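Long-range contacts in BRIC1 (Synthetic construct, PDB 6FF6), which is a computationally designed, corrugated repeat protein of novel architecture, apparently built from helical units that resemble histidine phosphotransfer domains: residues Q24-E29 against F71-L76; E29-L34 against M115-K120; E81-M86 against N103-L108. All coordinates share one frame; numbering follows the deposited sequence.

Contact 1 of 3, residues Q24-E29 against F71-L76; sequences QTFFDE and FGFTML
Phe26, its CG opposite the backbone N (chi1 169°), reaches Phe71, Phe73 and Leu76, while Phe27, its CG opposite the carbonyl carbon (chi1 -63°), reaches Phe73. The four rings form an aromatic cluster near one end of the Hpt-like helical bundle, where helix 23-42 passes the turn into helix 74-92. Gly72, with positive phi, closes a Schellman motif in that turn, and Phe73 occupies the N-cap position of helix 74-92.

The evidence argues against regular stacking across this contact. Phe26 slides past both Phe71 and Phe73 with its ring oblique to theirs; its CB meets Phe71 CE2 at 3.6 Å, and its CE2 meets Phe73 CD2 at 3.7 Å. The rings of Phe27 and Phe73 are nearly parallel, 12° between their planes, but displaced, and they meet rim to rim, Phe27 CE1 lying 3.6 Å from Phe73 CE2. Phe71 also packs on its near neighbour, putting CB 3.5 Å above the plane of the Phe73 ring, offset toward the rim. Tyr119 stacks on Phe73, and Tyr23 meets the same ring edge-to-face, so the cluster extends to helix 99-121 and to the start of helix 23-42. The Leu76 methyl CD2 sits at the edge of the Phe26 ring, in its plane, 3.9 Å from Phe26 CZ.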
loop_
_atom_site.group_PDB
_atom_site.type_symbol
_atom_site.label_atom_id
_atom_site.label_comp_id
_atom_site.label_asym_id
_atom_site.label_seq_id
_atom_site.Cartn_x
_atom_site.Cartn_y
_atom_site.Cartn_z
ATOM N N GLN A 24 7.299 -12.326 -5.344
ATOM C CA GLN A 24 8.139 -12.529 -6.539
ATOM C C GLN A 24 7.740 -13.745 -7.380
ATOM O O GLN A 24 7.873 -13.697 -8.600
ATOM C CB GLN A 24 9.640 -12.566 -6.196
ATOM C CG GLN A 24 10.571 -12.306 -7.404
ATOM C CD GLN A 24 10.351 -10.968 -8.097
ATOM O OE1 GLN A 24 10.236 -9.908 -7.465
ATOM N NE2 GLN A 24 10.292 -10.986 -9.424
ATOM N N THR A 25 7.236 -14.812 -6.741
ATOM C CA THR A 25 6.779 -16.002 -7.449
ATOM C C THR A 25 5.609 -15.603 -8.329
ATOM O O THR A 25 5.591 -15.947 -9.515
ATOM C CB THR A 25 6.497 -17.152 -6.470
ATOM O OG1 THR A 25 7.736 -17.573 -5.894
ATOM C CG2 THR A 25 5.839 -18.343 -7.141
ATOM N N PHE A 26 4.682 -14.811 -7.774
ATOM C CA PHE A 26 3.553 -14.296 -8.533
ATOM C C PHE A 26 4.022 -13.403 -9.685
ATOM O O PHE A 26 3.596 -13.620 -10.804
ATOM C CB PHE A 26 2.577 -13.551 -7.629
ATOM C CG PHE A 26 1.528 -12.769 -8.392
ATOM C CD1 PHE A 26 0.505 -13.422 -9.069
ATOM C CD2 PHE A 26 1.557 -11.382 -8.418
ATOM C CE1 PHE A 26 -0.465 -12.702 -9.765
ATOM C CE2 PHE A 26 0.572 -10.659 -9.103
ATOM C CZ PHE A 26 -0.431 -11.326 -9.773
ATOM N N PHE A 27 4.916 -12.434 -9.419
ATOM C CA PHE A 27 5.446 -11.516 -10.437
ATOM C C PHE A 27 6.118 -12.215 -11.597
ATOM O O PHE A 27 5.933 -11.799 -12.732
ATOM C CB PHE A 27 6.400 -10.469 -9.832
ATOM C CG PHE A 27 5.752 -9.543 -8.836
ATOM C CD1 PHE A 27 4.585 -8.848 -9.160
ATOM C CD2 PHE A 27 6.306 -9.358 -7.575
ATOM C CE1 PHE A 27 3.950 -8.035 -8.218
ATOM C CE2 PHE A 27 5.675 -8.535 -6.632
ATOM C CZ PHE A 27 4.508 -7.866 -6.962
ATOM N N ASP A 28 6.879 -13.288 -11.329
ATOM C CA ASP A 28 7.552 -14.051 -12.375
ATOM C C ASP A 28 6.537 -14.809 -13.201
ATOM O O ASP A 28 6.591 -14.738 -14.425
ATOM C CB ASP A 28 8.620 -14.973 -11.782
ATOM C CG ASP A 28 9.797 -14.251 -11.125
ATOM O OD1 ASP A 28 9.946 -13.024 -11.348
ATOM O OD2 ASP A 28 10.565 -14.912 -10.388
ATOM N N GLU A 29 5.565 -15.468 -12.545
ATOM C CA GLU A 29 4.495 -16.209 -13.217
ATOM C C GLU A 29 3.630 -15.289 -14.070
ATOM O O GLU A 29 3.364 -15.600 -15.242
ATOM C CB GLU A 29 3.592 -16.883 -12.188
ATOM C CG GLU A 29 3.891 -18.344 -11.926
ATOM C CD GLU A 29 3.114 -18.901 -10.749
ATOM O OE1 GLU A 29 1.940 -18.500 -10.562
ATOM O OE2 GLU A 29 3.680 -19.735 -10.007
ATOM N N PHE A 71 -2.909 -10.872 -2.892
ATOM C CA PHE A 71 -2.004 -9.846 -2.380
ATOM C C PHE A 71 -2.581 -8.439 -2.288
ATOM O O PHE A 71 -1.844 -7.506 -1.945
ATOM C CB PHE A 71 -0.717 -9.827 -3.208
ATOM C CG PHE A 71 0.010 -11.146 -3.285
ATOM C CD1 PHE A 71 0.559 -11.723 -2.150
ATOM C CD2 PHE A 71 0.175 -11.795 -4.498
ATOM C CE1 PHE A 71 1.235 -12.942 -2.225
ATOM C CE2 PHE A 71 0.849 -13.014 -4.570
ATOM C CZ PHE A 71 1.380 -13.578 -3.437
ATOM N N GLY A 72 -3.877 -8.298 -2.566
ATOM C CA GLY A 72 -4.574 -7.016 -2.515
ATOM C C GLY A 72 -4.197 -6.034 -3.609
ATOM O O GLY A 72 -4.353 -4.821 -3.433
ATOM N N PHE A 73 -3.723 -6.544 -4.764
ATOM C CA PHE A 73 -3.348 -5.720 -5.918
ATOM C C PHE A 73 -4.634 -5.269 -6.639
ATOM O O PHE A 73 -5.021 -5.802 -7.677
ATOM C CB PHE A 73 -2.361 -6.462 -6.831
ATOM C CG PHE A 73 -1.055 -6.919 -6.197
ATOM C CD1 PHE A 73 -0.587 -6.342 -5.020
ATOM C CD2 PHE A 73 -0.276 -7.905 -6.800
ATOM C CE1 PHE A 73 0.619 -6.754 -4.451
ATOM C CE2 PHE A 73 0.931 -8.314 -6.228
ATOM C CZ PHE A 73 1.372 -7.731 -5.065
ATOM N N THR A 74 -5.311 -4.289 -6.019
ATOM C CA THR A 74 -6.626 -3.814 -6.425
ATOM C C THR A 74 -6.667 -3.209 -7.822
ATOM O O THR A 74 -7.597 -3.519 -8.575
ATOM C CB THR A 74 -7.233 -2.904 -5.380
ATOM O OG1 THR A 74 -6.262 -1.958 -4.950
ATOM C CG2 THR A 74 -7.749 -3.690 -4.192
ATOM N N MET A 75 -5.665 -2.410 -8.190
ATOM C CA MET A 75 -5.635 -1.815 -9.526
ATOM C C MET A 75 -5.497 -2.901 -10.570
ATOM O O MET A 75 -6.127 -2.831 -11.618
ATOM C CB MET A 75 -4.463 -0.841 -9.638
ATOM C CG MET A 75 -4.496 0.255 -8.641
ATOM S SD MET A 75 -5.512 1.544 -9.278
ATOM C CE MET A 75 -4.322 2.781 -9.429
ATOM N N LEU A 76 -4.685 -3.929 -10.268
ATOM C CA LEU A 76 -4.477 -5.062 -11.157
ATOM C C LEU A 76 -5.783 -5.884 -11.243
ATOM O O LEU A 76 -6.202 -6.233 -12.348
ATOM C CB LEU A 76 -3.294 -5.907 -10.656
ATOM C CG LEU A 76 -2.892 -7.119 -11.496
ATOM C CD1 LEU A 76 -2.557 -6.709 -12.914
ATOM C CD2 LEU A 76 -1.731 -7.818 -10.870
#

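Contact 2 of 3, residues E29-L34 against M115-K120; sequences EADELL and MLDYYK
Three carboxylate oxygens from two helices grip a single ammonium group, Lys120 NZ. Asp31 receives it on both oxygens, each through the syn lone pair, at 2.9 Å from NZ to OD1 and 3.0 Å from NZ to OD2, a bidentate salt bridge. From its own helix, Asp117 OD1 takes a third bond from NZ at 2.8 Å, met nearly along the C-O axis. The lysine chain is extended until chi3 (-66°), where a bend turns NZ toward both acids.

Beneath this charged cluster the contact is apolar. Leu116 CD2 lies 3.6 Å from Ala30 CB and 3.9 Å from Leu34 CD1, and the same methyl packs against Asp31 OD1. The segments 29-34 and 115-120 run antiparallel, their axes 11.3 Å apart at 163°, consistent with an Hpt-like four-helix bundle.

Gln113 NE2 donates to Asp117 OD2 and, weakly, to Asp31 OD1, so Asp117 has a second firm partner and Asp31 a weak one. Because Asp31 OD1 and Asp117 OD1 are only 4.5 Å apart, the shared positive charge probably offsets their mutual repulsion and favours the ionised form of both.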
loop_
_atom_site.group_PDB
_atom_site.type_symbol
_atom_site.label_atom_id
_atom_site.label_comp_id
_atom_site.label_asym_id
_atom_site.label_seq_id
_atom_site.Cartn_x
_atom_site.Cartn_y
_atom_site.Cartn_z
ATOM N N GLU A 29 5.565 -15.468 -12.545
ATOM C CA GLU A 29 4.495 -16.209 -13.217
ATOM C C GLU A 29 3.630 -15.289 -14.070
ATOM O O GLU A 29 3.364 -15.600 -15.242
ATOM C CB GLU A 29 3.592 -16.883 -12.188
ATOM C CG GLU A 29 3.891 -18.344 -11.926
ATOM C CD GLU A 29 3.114 -18.901 -10.749
ATOM O OE1 GLU A 29 1.940 -18.500 -10.562
ATOM O OE2 GLU A 29 3.680 -19.735 -10.007
ATOM N N ALA A 30 3.179 -14.158 -13.479
ATOM C CA ALA A 30 2.324 -13.189 -14.151
ATOM C C ALA A 30 2.967 -12.607 -15.393
ATOM O O ALA A 30 2.287 -12.447 -16.404
ATOM C CB ALA A 30 1.916 -12.097 -13.203
ATOM N N ASP A 31 4.276 -12.330 -15.341
ATOM C CA ASP A 31 5.036 -11.810 -16.482
ATOM C C ASP A 31 4.995 -12.794 -17.627
ATOM O O ASP A 31 4.777 -12.389 -18.771
ATOM C CB ASP A 31 6.497 -11.563 -16.083
ATOM C CG ASP A 31 6.765 -10.256 -15.369
ATOM O OD1 ASP A 31 5.922 -9.312 -15.494
ATOM O OD2 ASP A 31 7.826 -10.154 -14.705
ATOM N N GLU A 32 5.205 -14.087 -17.301
ATOM C CA GLU A 32 5.186 -15.215 -18.233
ATOM C C GLU A 32 3.807 -15.324 -18.844
ATOM O O GLU A 32 3.701 -15.437 -20.064
ATOM C CB GLU A 32 5.541 -16.536 -17.525
ATOM C CG GLU A 32 7.004 -16.700 -17.136
ATOM C CD GLU A 32 7.344 -17.926 -16.295
ATOM O OE1 GLU A 32 6.408 -18.647 -15.873
ATOM O OE2 GLU A 32 8.550 -18.163 -16.049
ATOM N N LEU A 33 2.749 -15.249 -18.004
ATOM C CA LEU A 33 1.362 -15.330 -18.466
ATOM C C LEU A 33 1.029 -14.224 -19.401
ATOM O O LEU A 33 0.336 -14.467 -20.381
ATOM C CB LEU A 33 0.357 -15.333 -17.315
ATOM C CG LEU A 33 0.319 -16.594 -16.473
ATOM C CD1 LEU A 33 -0.431 -16.365 -15.155
ATOM C CD2 LEU A 33 -0.240 -17.764 -17.263
ATOM N N LEU A 34 1.514 -13.015 -19.127
ATOM C CA LEU A 34 1.221 -11.872 -19.976
ATOM C C LEU A 34 1.905 -11.971 -21.330
ATOM O O LEU A 34 1.324 -11.580 -22.343
ATOM C CB LEU A 34 1.531 -10.561 -19.246
ATOM C CG LEU A 34 0.584 -10.196 -18.100
ATOM C CD1 LEU A 34 1.189 -9.084 -17.234
ATOM C CD2 LEU A 34 -0.822 -9.867 -18.618
ATOM N N MET A 115 -0.049 -2.274 -14.369
ATOM C CA MET A 115 -0.552 -2.460 -13.007
ATOM C C MET A 115 0.317 -3.442 -12.245
ATOM O O MET A 115 0.700 -3.185 -11.107
ATOM C CB MET A 115 -2.039 -2.872 -13.011
ATOM C CG MET A 115 -2.978 -1.737 -13.462
ATOM S SD MET A 115 -2.730 -0.155 -12.570
ATOM C CE MET A 115 -1.728 0.793 -13.770
ATOM N N LEU A 116 0.714 -4.514 -12.902
ATOM C CA LEU A 116 1.597 -5.506 -12.317
ATOM C C LEU A 116 2.901 -4.846 -11.965
ATOM O O LEU A 116 3.362 -5.006 -10.841
ATOM C CB LEU A 116 1.838 -6.651 -13.295
ATOM C CG LEU A 116 2.639 -7.829 -12.768
ATOM C CD1 LEU A 116 1.874 -8.596 -11.677
ATOM C CD2 LEU A 116 3.116 -8.726 -13.913
ATOM N N ASP A 117 3.460 -4.040 -12.882
ATOM C CA ASP A 117 4.717 -3.329 -12.673
ATOM C C ASP A 117 4.628 -2.255 -11.597
ATOM O O ASP A 117 5.647 -1.958 -10.958
ATOM C CB ASP A 117 5.253 -2.789 -14.001
ATOM C CG ASP A 117 5.773 -3.907 -14.923
ATOM O OD1 ASP A 117 6.179 -4.972 -14.408
ATOM O OD2 ASP A 117 5.770 -3.714 -16.157
ATOM N N TYR A 118 3.401 -1.680 -11.377
ATOM C CA TYR A 118 3.163 -0.707 -10.333
ATOM C C TYR A 118 3.444 -1.388 -9.000
ATOM O O TYR A 118 4.300 -0.935 -8.246
ATOM C CB TYR A 118 1.708 -0.177 -10.398
ATOM C CG TYR A 118 1.280 0.589 -9.159
ATOM C CD1 TYR A 118 1.822 1.841 -8.867
ATOM C CD2 TYR A 118 0.397 0.029 -8.239
ATOM C CE1 TYR A 118 1.478 2.526 -7.701
ATOM C CE2 TYR A 118 0.040 0.710 -7.069
ATOM C CZ TYR A 118 0.601 1.949 -6.796
ATOM O OH TYR A 118 0.293 2.621 -5.635
ATOM N N TYR A 119 2.767 -2.514 -8.759
ATOM C CA TYR A 119 2.882 -3.322 -7.555
ATOM C C TYR A 119 4.211 -3.979 -7.411
ATOM O O TYR A 119 4.659 -4.175 -6.291
ATOM C CB TYR A 119 1.749 -4.342 -7.463
ATOM C CG TYR A 119 0.394 -3.691 -7.266
ATOM C CD1 TYR A 119 0.042 -3.126 -6.045
ATOM C CD2 TYR A 119 -0.517 -3.601 -8.312
ATOM C CE1 TYR A 119 -1.195 -2.509 -5.861
ATOM C CE2 TYR A 119 -1.753 -2.969 -8.147
ATOM C CZ TYR A 119 -2.094 -2.438 -6.914
ATOM O OH TYR A 119 -3.321 -1.854 -6.719
ATOM N N LYS A 120 4.858 -4.316 -8.522
ATOM C CA LYS A 120 6.198 -4.925 -8.538
ATOM C C LYS A 120 7.174 -3.854 -8.076
ATOM O O LYS A 120 8.027 -4.131 -7.230
ATOM C CB LYS A 120 6.535 -5.361 -9.967
ATOM C CG LYS A 120 7.819 -6.113 -10.169
ATOM C CD LYS A 120 8.077 -6.316 -11.668
ATOM C CE LYS A 120 7.052 -7.215 -12.319
ATOM N NZ LYS A 120 7.339 -7.399 -13.756
#

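Contact 3 of 3, residues E81-M86 against N103-L108; sequences ELMENM and NLFLEL
The Phe105 ring is met at its edge by Met86, whose CB, near the ring plane, comes 3.2 Å from Phe105 CE1, a tight approach, with the backbone C of Met86 also in that plane. Met83 arrives from another direction, crossing Phe105 at about a right angle. Its methyl CE stands 3.6 Å from Phe105 CD1. The ring swings to this position with CG opposite the carbonyl carbon (chi1 -82°), and beyond the two segments it packs against Leu87, Ala90 and Leu41.

Leu108 is the second point of engagement. Its CB lies 3.7 Å from Met83 SD, and its CD1 is equally far, at 3.7 Å, from Met86 CE. The chain of Met86 bends at chi2 and chi3, bringing that methyl across to Leu108 and, less closely, to Leu104 CD2. Leu108 CD2 meets Leu82 CD2 at 3.8 Å, the two side chains crossing roughly at right angles.

Replacing Phe105 by an alanine would probably open a gap beside Met86 CB and leave the Met83 methyl without its aromatic partner and less restrained.

Every touching residue is buried, and the side chains that meet are all apolar, with 365 Å² lost between the segments. Val140 of the second subunit packs on Leu82 and Met86, and Val136 of that subunit on Leu108, which places this layer at the subunit interface too. The local axes pass 10.2 Å apart at 153°, and Met83 and Leu108 have the nearest CA atoms, 6.1 Å apart. Consecutive helices 74-92 and 99-121 thus pack as an antiparallel alpha-helical hairpin, consistent with the last two helices of an Hpt-like four-helix bundle.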
loop_
_atom_site.group_PDB
_atom_site.type_symbol
_atom_site.label_atom_id
_atom_site.label_comp_id
_atom_site.label_asym_id
_atom_site.label_seq_id
_atom_site.Cartn_x
_atom_site.Cartn_y
_atom_site.Cartn_z
ATOM N N GLU A 81 -10.379 -8.015 -14.123
ATOM C CA GLU A 81 -11.847 -8.207 -14.168
ATOM C C GLU A 81 -12.384 -7.696 -15.502
ATOM O O GLU A 81 -13.228 -8.332 -16.123
ATOM C CB GLU A 81 -12.563 -7.427 -13.049
ATOM C CG GLU A 81 -12.420 -7.951 -11.627
ATOM C CD GLU A 81 -13.128 -7.100 -10.575
ATOM O OE1 GLU A 81 -14.303 -6.739 -10.820
ATOM O OE2 GLU A 81 -12.530 -6.800 -9.510
ATOM N N LEU A 82 -11.877 -6.550 -15.936
ATOM C CA LEU A 82 -12.289 -5.898 -17.157
ATOM C C LEU A 82 -11.948 -6.700 -18.356
ATOM O O LEU A 82 -12.821 -6.916 -19.179
ATOM C CB LEU A 82 -11.698 -4.496 -17.212
ATOM C CG LEU A 82 -12.349 -3.475 -18.118
ATOM C CD1 LEU A 82 -13.764 -3.163 -17.691
ATOM C CD2 LEU A 82 -11.576 -2.207 -18.048
ATOM N N MET A 83 -10.725 -7.230 -18.437
ATOM C CA MET A 83 -10.379 -8.089 -19.558
ATOM C C MET A 83 -11.206 -9.396 -19.508
ATOM O O MET A 83 -11.778 -9.816 -20.508
ATOM C CB MET A 83 -8.883 -8.378 -19.650
ATOM C CG MET A 83 -8.557 -9.229 -20.879
ATOM S SD MET A 83 -7.101 -8.718 -21.751
ATOM C CE MET A 83 -7.245 -9.647 -23.131
ATOM N N GLU A 84 -11.293 -9.995 -18.334
ATOM C CA GLU A 84 -12.033 -11.225 -18.095
ATOM C C GLU A 84 -13.401 -11.133 -18.654
ATOM O O GLU A 84 -13.759 -11.988 -19.437
ATOM C CB GLU A 84 -12.114 -11.516 -16.595
ATOM C CG GLU A 84 -11.596 -12.891 -16.230
ATOM C CD GLU A 84 -11.973 -13.391 -14.854
ATOM O OE1 GLU A 84 -12.582 -12.623 -14.074
ATOM O OE2 GLU A 84 -11.662 -14.568 -14.560
ATOM N N ASN A 85 -14.143 -10.064 -18.307
ATOM C CA ASN A 85 -15.504 -9.783 -18.764
ATOM C C ASN A 85 -15.622 -9.748 -20.285
ATOM O O ASN A 85 -16.490 -10.419 -20.849
ATOM C CB ASN A 85 -16.059 -8.494 -18.117
ATOM C CG ASN A 85 -16.358 -8.652 -16.650
ATOM O OD1 ASN A 85 -16.503 -9.769 -16.132
ATOM N ND2 ASN A 85 -16.443 -7.532 -15.939
ATOM N N MET A 86 -14.724 -8.998 -20.941
ATOM C CA MET A 86 -14.665 -8.869 -22.397
ATOM C C MET A 86 -14.410 -10.238 -23.052
ATOM O O MET A 86 -15.087 -10.591 -24.011
ATOM C CB MET A 86 -13.548 -7.900 -22.785
ATOM C CG MET A 86 -13.656 -6.538 -22.165
ATOM S SD MET A 86 -14.297 -5.305 -23.274
ATOM C CE MET A 86 -12.841 -5.036 -24.330
ATOM N N ASN A 103 -7.425 -4.739 -30.614
ATOM C CA ASN A 103 -6.519 -3.684 -30.160
ATOM C C ASN A 103 -6.842 -3.270 -28.740
ATOM O O ASN A 103 -5.915 -2.991 -27.965
ATOM C CB ASN A 103 -6.563 -2.476 -31.075
ATOM C CG ASN A 103 -5.883 -2.694 -32.393
ATOM O OD1 ASN A 103 -4.957 -3.509 -32.519
ATOM N ND2 ASN A 103 -6.323 -1.952 -33.402
ATOM N N LEU A 104 -8.147 -3.247 -28.387
ATOM C CA LEU A 104 -8.608 -2.935 -27.036
ATOM C C LEU A 104 -8.096 -4.009 -26.059
ATOM O O LEU A 104 -7.626 -3.667 -24.972
ATOM C CB LEU A 104 -10.133 -2.915 -26.994
ATOM C CG LEU A 104 -10.783 -1.665 -26.507
ATOM C CD1 LEU A 104 -12.243 -1.681 -26.872
ATOM C CD2 LEU A 104 -10.620 -1.506 -25.003
ATOM N N PHE A 105 -8.156 -5.297 -26.469
ATOM C CA PHE A 105 -7.665 -6.435 -25.707
ATOM C C PHE A 105 -6.187 -6.292 -25.475
ATOM O O PHE A 105 -5.709 -6.585 -24.382
ATOM C CB PHE A 105 -7.963 -7.749 -26.436
ATOM C CG PHE A 105 -9.351 -8.318 -26.253
ATOM C CD1 PHE A 105 -9.965 -8.321 -25.009
ATOM C CD2 PHE A 105 -10.029 -8.894 -27.314
ATOM C CE1 PHE A 105 -11.235 -8.884 -24.842
ATOM C CE2 PHE A 105 -11.312 -9.436 -27.143
ATOM C CZ PHE A 105 -11.921 -9.388 -25.919
ATOM N N LEU A 106 -5.464 -5.769 -26.460
ATOM C CA LEU A 106 -4.021 -5.570 -26.285
ATOM C C LEU A 106 -3.747 -4.482 -25.273
ATOM O O LEU A 106 -2.882 -4.635 -24.426
ATOM C CB LEU A 106 -3.299 -5.315 -27.625
ATOM C CG LEU A 106 -3.230 -6.521 -28.543
ATOM C CD1 LEU A 106 -3.116 -6.101 -29.971
ATOM C CD2 LEU A 106 -2.125 -7.482 -28.111
ATOM N N GLU A 107 -4.545 -3.427 -25.299
ATOM C CA GLU A 107 -4.434 -2.320 -24.361
ATOM C C GLU A 107 -4.784 -2.747 -22.941
ATOM O O GLU A 107 -4.147 -2.288 -21.999
ATOM C CB GLU A 107 -5.287 -1.150 -24.831
ATOM C CG GLU A 107 -4.711 -0.489 -26.076
ATOM C CD GLU A 107 -5.182 0.926 -26.357
ATOM O OE1 GLU A 107 -6.382 1.112 -26.671
ATOM O OE2 GLU A 107 -4.338 1.850 -26.279
ATOM N N LEU A 108 -5.749 -3.652 -22.784
ATOM C CA LEU A 108 -6.148 -4.193 -21.478
ATOM C C LEU A 108 -5.028 -5.066 -20.924
ATOM O O LEU A 108 -4.745 -5.008 -19.727
ATOM C CB LEU A 108 -7.453 -5.010 -21.607
ATOM C CG LEU A 108 -8.741 -4.193 -21.887
ATOM C CD1 LEU A 108 -9.924 -5.083 -22.035
ATOM C CD2 LEU A 108 -9.036 -3.241 -20.748
#

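From the N terminus, helix 23-42 makes contact 1 with the beginning of helix 74-92, closing a loop that contains helix 51-71. Further along, the same helix makes contact 2 with the end of helix 99-121. Contacts 1 and 2 share Glu29, their segments alternate along the chain, and their centres lie about 6 Å apart; Tyr119 OH joins them through a probable hydrogen bond with Met75 N. Contact 3 closes the hairpin of helices 74-92 and 99-121, in series with contact 1 and nested inside the loop of contact 2, its centre about 18 Å and 15 Å from theirs. The three tie the first, third and fourth helices together, contact 3 lying further from the chain's centre.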